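Local coordinates for myosin-I heavy chain (PDB 5EJR), which is an actin-based motor with ATPase activity that acts in early phagocytosis and adhesion, represented here by the MyTH4-FERM region of its tail, at residues V363-K366 against E367-R370; S246-S249 against I250-F253; I94-G97 against I98-E102. All blocks are in the same frame, centred on the assembly; numbering follows the deposited sequence.

Interaction 1 (V363-K366 against E367-R370)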
# COMPACT_ATOMS: atom_id res chain seq x y z
N VAL A 363 -8.46 -34.29 30.25
CA VAL A 363 -7.51 -34.20 31.35
C VAL A 363 -7.01 -32.75 31.28
O VAL A 363 -6.31 -32.39 30.34
CB VAL A 363 -6.40 -35.27 31.29
CG1 VAL A 363 -5.42 -35.10 32.45
CG2 VAL A 363 -6.99 -36.67 31.29
N LEU A 364 -7.42 -31.90 32.24
CA LEU A 364 -7.07 -30.49 32.26
C LEU A 364 -5.66 -30.28 32.81
O LEU A 364 -5.32 -30.80 33.87
CB LEU A 364 -8.12 -29.72 33.08
CG LEU A 364 -8.16 -28.21 33.00
CD1 LEU A 364 -8.27 -27.69 31.54
CD2 LEU A 364 -9.31 -27.68 33.85
N THR A 365 -4.82 -29.55 32.07
CA THR A 365 -3.42 -29.32 32.46
C THR A 365 -3.07 -27.86 32.24
O THR A 365 -3.85 -27.13 31.63
CB THR A 365 -2.47 -30.22 31.60
OG1 THR A 365 -2.47 -29.81 30.23
CG2 THR A 365 -2.80 -31.72 31.70
N LYS A 366 -1.85 -27.45 32.69
CA LYS A 366 -1.32 -26.11 32.49
C LYS A 366 -1.24 -25.87 31.00
O LYS A 366 -1.62 -24.80 30.55
CB LYS A 366 0.10 -25.98 33.08
CG LYS A 366 0.14 -25.91 34.59
CD LYS A 366 1.57 -25.88 35.11
CE LYS A 366 1.62 -25.81 36.62
NZ LYS A 366 3.00 -25.55 37.11
N GLU A 367 -0.80 -26.89 30.23
CA GLU A 367 -0.62 -26.80 28.79
C GLU A 367 -1.95 -26.54 28.06
O GLU A 367 -1.98 -25.74 27.12
CB GLU A 367 0.13 -28.03 28.24
CG GLU A 367 1.57 -28.18 28.77
CD GLU A 367 1.82 -28.45 30.26
OE1 GLU A 367 0.99 -29.12 30.92
OE2 GLU A 367 2.86 -27.96 30.77
N VAL A 368 -3.05 -27.13 28.55
CA VAL A 368 -4.39 -26.89 27.98
C VAL A 368 -4.83 -25.45 28.27
O VAL A 368 -5.33 -24.78 27.37
CB VAL A 368 -5.43 -27.96 28.45
CG1 VAL A 368 -6.85 -27.61 28.00
CG2 VAL A 368 -5.04 -29.35 27.93
N VAL A 369 -4.60 -24.96 29.51
CA VAL A 369 -4.97 -23.59 29.93
C VAL A 369 -4.27 -22.53 29.04
O VAL A 369 -4.92 -21.59 28.59
CB VAL A 369 -4.75 -23.32 31.44
CG1 VAL A 369 -4.95 -21.83 31.79
CG2 VAL A 369 -5.65 -24.20 32.28
N ARG A 370 -2.96 -22.76 28.73
CA ARG A 370 -2.18 -21.87 27.87
C ARG A 370 -2.71 -21.81 26.42
O ARG A 370 -2.38 -20.89 25.71
CB ARG A 370 -0.71 -22.30 27.84
CG ARG A 370 -0.02 -22.27 29.20
CD ARG A 370 -0.08 -20.91 29.89
NE ARG A 370 0.55 -19.83 29.11
CZ ARG A 370 1.86 -19.61 29.02
NH1 ARG A 370 2.72 -20.44 29.59
NH2 ARG A 370 2.31 -18.58 28.33

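Interaction 2 (S246-S249 against I250-F253). With EDO (1,2-ethanediol), chain G.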
# COMPACT_ATOMS: atom_id res chain seq x y z
N SER A 246 -18.10 -16.00 0.15
CA SER A 246 -19.20 -15.74 -0.76
C SER A 246 -19.21 -14.31 -1.21
O SER A 246 -18.76 -13.43 -0.48
CB SER A 246 -20.55 -16.12 -0.16
OG SER A 246 -21.10 -15.07 0.62
N GLN A 247 -19.79 -14.08 -2.39
CA GLN A 247 -19.88 -12.77 -3.02
C GLN A 247 -20.36 -11.69 -2.08
O GLN A 247 -19.72 -10.65 -1.99
CB GLN A 247 -20.74 -12.86 -4.31
CG GLN A 247 -21.27 -11.51 -4.87
CD GLN A 247 -20.19 -10.49 -5.15
OE1 GLN A 247 -19.07 -10.82 -5.57
NE2 GLN A 247 -20.50 -9.24 -4.88
N GLN A 248 -21.45 -11.94 -1.35
CA GLN A 248 -22.04 -10.96 -0.45
C GLN A 248 -21.20 -10.61 0.78
O GLN A 248 -21.37 -9.52 1.34
CB GLN A 248 -23.45 -11.40 -0.02
CG GLN A 248 -24.49 -11.28 -1.15
CD GLN A 248 -24.71 -9.86 -1.62
OE1 GLN A 248 -25.37 -9.05 -0.97
NE2 GLN A 248 -24.16 -9.52 -2.79
N SER A 249 -20.27 -11.50 1.18
CA SER A 249 -19.44 -11.27 2.37
C SER A 249 -18.14 -10.54 2.09
O SER A 249 -17.52 -10.00 3.01
CB SER A 249 -19.11 -12.60 3.05
OG SER A 249 -20.29 -13.24 3.50
N ILE A 250 -17.70 -10.55 0.83
CA ILE A 250 -16.41 -10.00 0.41
C ILE A 250 -16.25 -8.53 0.82
O ILE A 250 -15.16 -8.14 1.28
CB ILE A 250 -16.19 -10.27 -1.11
CG1 ILE A 250 -15.77 -11.75 -1.27
CG2 ILE A 250 -15.11 -9.34 -1.69
CD1 ILE A 250 -15.73 -12.30 -2.65
N LYS A 251 -17.33 -7.75 0.77
CA LYS A 251 -17.29 -6.34 1.17
C LYS A 251 -16.95 -6.12 2.64
O LYS A 251 -16.65 -5.01 3.00
CB LYS A 251 -18.60 -5.60 0.82
CG LYS A 251 -19.82 -6.06 1.62
CD LYS A 251 -21.11 -5.31 1.23
CE LYS A 251 -21.60 -5.57 -0.18
NZ LYS A 251 -22.16 -6.93 -0.35
N MET A 252 -17.08 -7.15 3.49
CA MET A 252 -16.86 -7.03 4.93
C MET A 252 -15.40 -7.15 5.23
O MET A 252 -15.00 -6.94 6.37
CB MET A 252 -17.62 -8.15 5.71
CG MET A 252 -19.12 -8.24 5.42
SD MET A 252 -19.90 -6.65 5.69
CE MET A 252 -21.55 -6.96 4.95
N PHE A 253 -14.61 -7.57 4.24
CA PHE A 253 -13.20 -7.82 4.41
C PHE A 253 -12.33 -6.69 3.89
O PHE A 253 -12.74 -5.92 3.02
CB PHE A 253 -12.83 -9.18 3.75
CG PHE A 253 -13.31 -10.38 4.53
CD1 PHE A 253 -14.61 -10.85 4.38
CD2 PHE A 253 -12.48 -11.01 5.44
CE1 PHE A 253 -15.07 -11.93 5.14
CE2 PHE A 253 -12.95 -12.07 6.22
CZ PHE A 253 -14.24 -12.53 6.05
C1 EDO G . -22.25 -11.27 5.32
O1 EDO G . -22.95 -10.06 5.53
C2 EDO G . -21.56 -11.71 6.63
O2 EDO G . -21.12 -13.06 6.50
O HOH W 1 -19.61 -8.15 -1.15
O HOH W 2 -23.69 -7.67 1.88

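Interaction 3 (I94-G97 against I98-E102)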
# COMPACT_ATOMS: atom_id res chain seq x y z
N ILE A 94 11.23 9.41 -9.90
CA ILE A 94 9.81 9.54 -10.20
C ILE A 94 9.16 10.55 -9.24
O ILE A 94 8.34 11.35 -9.69
CB ILE A 94 9.10 8.16 -10.31
CG1 ILE A 94 9.36 7.55 -11.72
CG2 ILE A 94 7.59 8.25 -10.04
CD1 ILE A 94 9.56 6.14 -11.70
N SER A 95 9.61 10.57 -7.97
CA SER A 95 9.10 11.54 -6.98
C SER A 95 9.40 12.96 -7.48
O SER A 95 8.49 13.80 -7.53
CB SER A 95 9.72 11.30 -5.61
OG SER A 95 9.45 12.37 -4.72
N ARG A 96 10.66 13.20 -7.95
CA ARG A 96 11.06 14.49 -8.50
C ARG A 96 10.15 14.88 -9.67
O ARG A 96 9.69 16.01 -9.73
CB ARG A 96 12.55 14.47 -8.90
CG ARG A 96 13.12 15.83 -9.36
CD ARG A 96 14.60 15.77 -9.64
NE ARG A 96 15.40 15.42 -8.46
CZ ARG A 96 15.92 14.21 -8.22
NH1 ARG A 96 15.71 13.21 -9.08
NH2 ARG A 96 16.63 13.99 -7.12
N GLY A 97 9.84 13.92 -10.55
CA GLY A 97 8.95 14.15 -11.68
C GLY A 97 7.52 14.45 -11.30
O GLY A 97 6.89 15.32 -11.91
N ILE A 98 6.98 13.72 -10.30
CA ILE A 98 5.62 13.90 -9.76
C ILE A 98 5.43 15.34 -9.21
O ILE A 98 4.53 16.05 -9.66
CB ILE A 98 5.28 12.82 -8.66
CG1 ILE A 98 4.98 11.44 -9.29
CG2 ILE A 98 4.12 13.26 -7.75
CD1 ILE A 98 4.97 10.26 -8.31
N GLU A 99 6.30 15.76 -8.26
CA GLU A 99 6.19 17.05 -7.59
C GLU A 99 6.76 18.24 -8.38
O GLU A 99 6.25 19.36 -8.23
CB GLU A 99 6.75 17.01 -6.16
CG GLU A 99 8.22 16.64 -6.02
CD GLU A 99 8.52 15.60 -4.95
OE1 GLU A 99 7.68 14.71 -4.72
OE2 GLU A 99 9.65 15.65 -4.39
N ASN A 100 7.78 18.02 -9.23
CA ASN A 100 8.33 19.11 -10.05
C ASN A 100 7.87 18.88 -11.48
O ASN A 100 8.54 18.27 -12.31
CB ASN A 100 9.84 19.23 -9.92
CG ASN A 100 10.28 19.41 -8.49
OD1 ASN A 100 10.21 20.52 -7.94
ND2 ASN A 100 10.69 18.32 -7.86
N HIS A 101 6.64 19.29 -11.70
CA HIS A 101 5.85 19.20 -12.92
C HIS A 101 6.57 19.72 -14.20
O HIS A 101 6.43 19.13 -15.28
CB HIS A 101 4.54 19.94 -12.65
CG HIS A 101 3.85 20.48 -13.85
ND1 HIS A 101 2.92 19.72 -14.54
CD2 HIS A 101 3.92 21.71 -14.41
CE1 HIS A 101 2.49 20.49 -15.53
NE2 HIS A 101 3.07 21.71 -15.49
N GLU A 102 7.30 20.84 -14.07
CA GLU A 102 8.01 21.51 -15.17
C GLU A 102 9.38 20.86 -15.45
O GLU A 102 10.09 21.27 -16.37
CB GLU A 102 8.09 23.05 -14.92
CG GLU A 102 8.48 23.50 -13.51
CD GLU A 102 7.54 23.16 -12.37
OE1 GLU A 102 7.97 22.42 -11.45
OE2 GLU A 102 6.36 23.57 -12.42

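Interaction 1 (V363-K366 against E367-R370)
Val363 meets Val368 through its backbone, its O lying 4.1 Å from CG2 of Val368, a loose approach at the edge of the contact. Leu364 supplies the apolar part. With its CG anti to the backbone N (chi1 -166°), it brings CD1 to 3.8 Å from Val368 CG1, the two side chains crossing at about a right angle, and the same CD1 stands 4.4 Å from Val369 CG2. Leu364 and Val368 both touch Ile352 of helix 341-355, while Leu364 and Val369 both touch Ile387 of helix 383-394, so these side chains pack the short helix 366-370 between two longer ones in the helical middle lobe of the FERM domain. Thr365 is the N-cap of that short helix. Its hydroxyl sits between the backbone N and the carbonyl carbon (chi1 68°), which swings OG1 over the first turn. There OG1 accepts from Val368 N at 3.2 Å (N-H...O angle 152°), the classic side-chain cap of an amide three residues on, and also rests 3.5 Å from Val368 CG2. The Glu367 carboxylate lies beside this cap, OE1 of Glu367 being 3.6 Å from OG1 of Thr365; a negative charge at this helix start would probably be favourable toward the helix dipole. The carbonyl of Thr365 begins the regular pattern, its O accepting from Val369 N at 3.1 Å, with Val368 N as a weak second donor. Lys366 runs its extended chain outward, yet its backbone O takes the next helical bond, from Arg370 N at 3.0 Å. The guanidinium of Arg370 is occupied elsewhere, in a salt bridge to Asp375.

Interaction 2 (S246-S249 against I250-F253)
Lys251 curls back on its own turn and gives its ammonium to a backbone carbonyl: NZ donates to Gln248 O at 3.2 Å, tilted 28° from the carbonyl plane. Bends at chi3 and chi4 bring it there, alongside the Gln248 side chain, which points the same way. One water bridges NZ and Gln248 O again; a second accepts from both NZ and N of Lys251 and donates to Gln247 O. Ser249 O serves a different pair. Met252 N reaches it at 2.9 Å, 46° above the carbonyl plane, while the Phe253 ring turns its edge to the same oxygen, CD1 lying 3.3 Å from Ser249 O. Within the turn Ile250 N makes two weak bonds, to Ser246 O and Gln247 O, and this irregular turn joins helix 232-243 to strand 253-259 in the ubiquitin-like lobe of the FERM domain. Ser249 OG bonds to Asp316, which also holds Ser246 N, and accepts from O2 of an ethanediol, probably from the crystallisation liquor, at 3.1 Å. Gln248 O thus takes the ammonium and a water, Gln247 O a water and a weak bond; with one carbonyl and two waters accepting from NZ, the charge of Lys251 is probably well solvated at the turn's surface.

Interaction 3 (I94-G97 against I98-E102)
Ile94 lays its CG2 methyl against the end of Ile98, whose CD1 lies 3.7 Å away, the two branched chains crossing obliquely one helical turn apart. Beneath them Ile98 N donates to Ile94 O at 2.8 Å. One residue further on, Ser95 and Glu99 pair twice. Their backbones make an almost straight bond, Glu99 N to Ser95 O (N-H...O angle 175°), and their side chains close a second link, Ser95 OG donating to Glu99 OE1 at 2.9 Å. The hydroxyl meets that oxygen from above the carboxylate plane, 43° out of it. Glu99 can turn back this way because its CG lies between the backbone N and the carbonyl carbon (chi1 60°), which sets CG 3.2 Å from Ser95 O. At Asn100 the chain leaves helical geometry, and the carbonyl of Arg96 is gripped twice: Arg96 O accepts from Asn100 N at 2.8 Å and from Asn100 ND2 at 3.1 Å, the amide donor lying in the carbonyl plane on a lone pair. The same nitrogen lies against the Arg96 chain, CG of Arg96 being 3.8 Å from ND2 of Asn100. Since OD1 of Asn100 bonds to Lys63, both ends of the amide are engaged and its rotation is fixed; an alanine here would probably leave Arg96 O with one donor fewer and Lys63 without this acceptor. This helix end belongs to the helical MyTH4 domain. Arg104 bonds to the carbonyls of Gly97 and Ile98, so the start of helix 104-113 is bonded to the end of helix 86-99. Arg96 makes a salt bridge to Glu70 and a hydrogen bond to Asn67, both on helix 58-75, while Ile94 and Ile98 face helix 121-137, both touching Thr137.

In the fold
The three contacts lie in series along the chain: interaction 3 in the MyTH4 domain, interaction 2 in the ubiquitin-like FERM lobe and interaction 1 in the helical FERM lobe. No secondary-structure element is shared. Centres of interactions 1 and 3 are about 60 Å apart, on opposite sides of the chain's centre. Each is partly buried. Interaction 1 buries Val368 and Val369, interaction 2 Ile250 and Phe253, and interaction 3 also buries the charged Arg96. Their chemistry follows position: interaction 1 starts a helix with a hydroxyl accepting from an amide, interaction 3 finishes one with an amide donating to a carbonyl, and interaction 2, between helix and strand, adds an ammonium and waters to its backbone bonds.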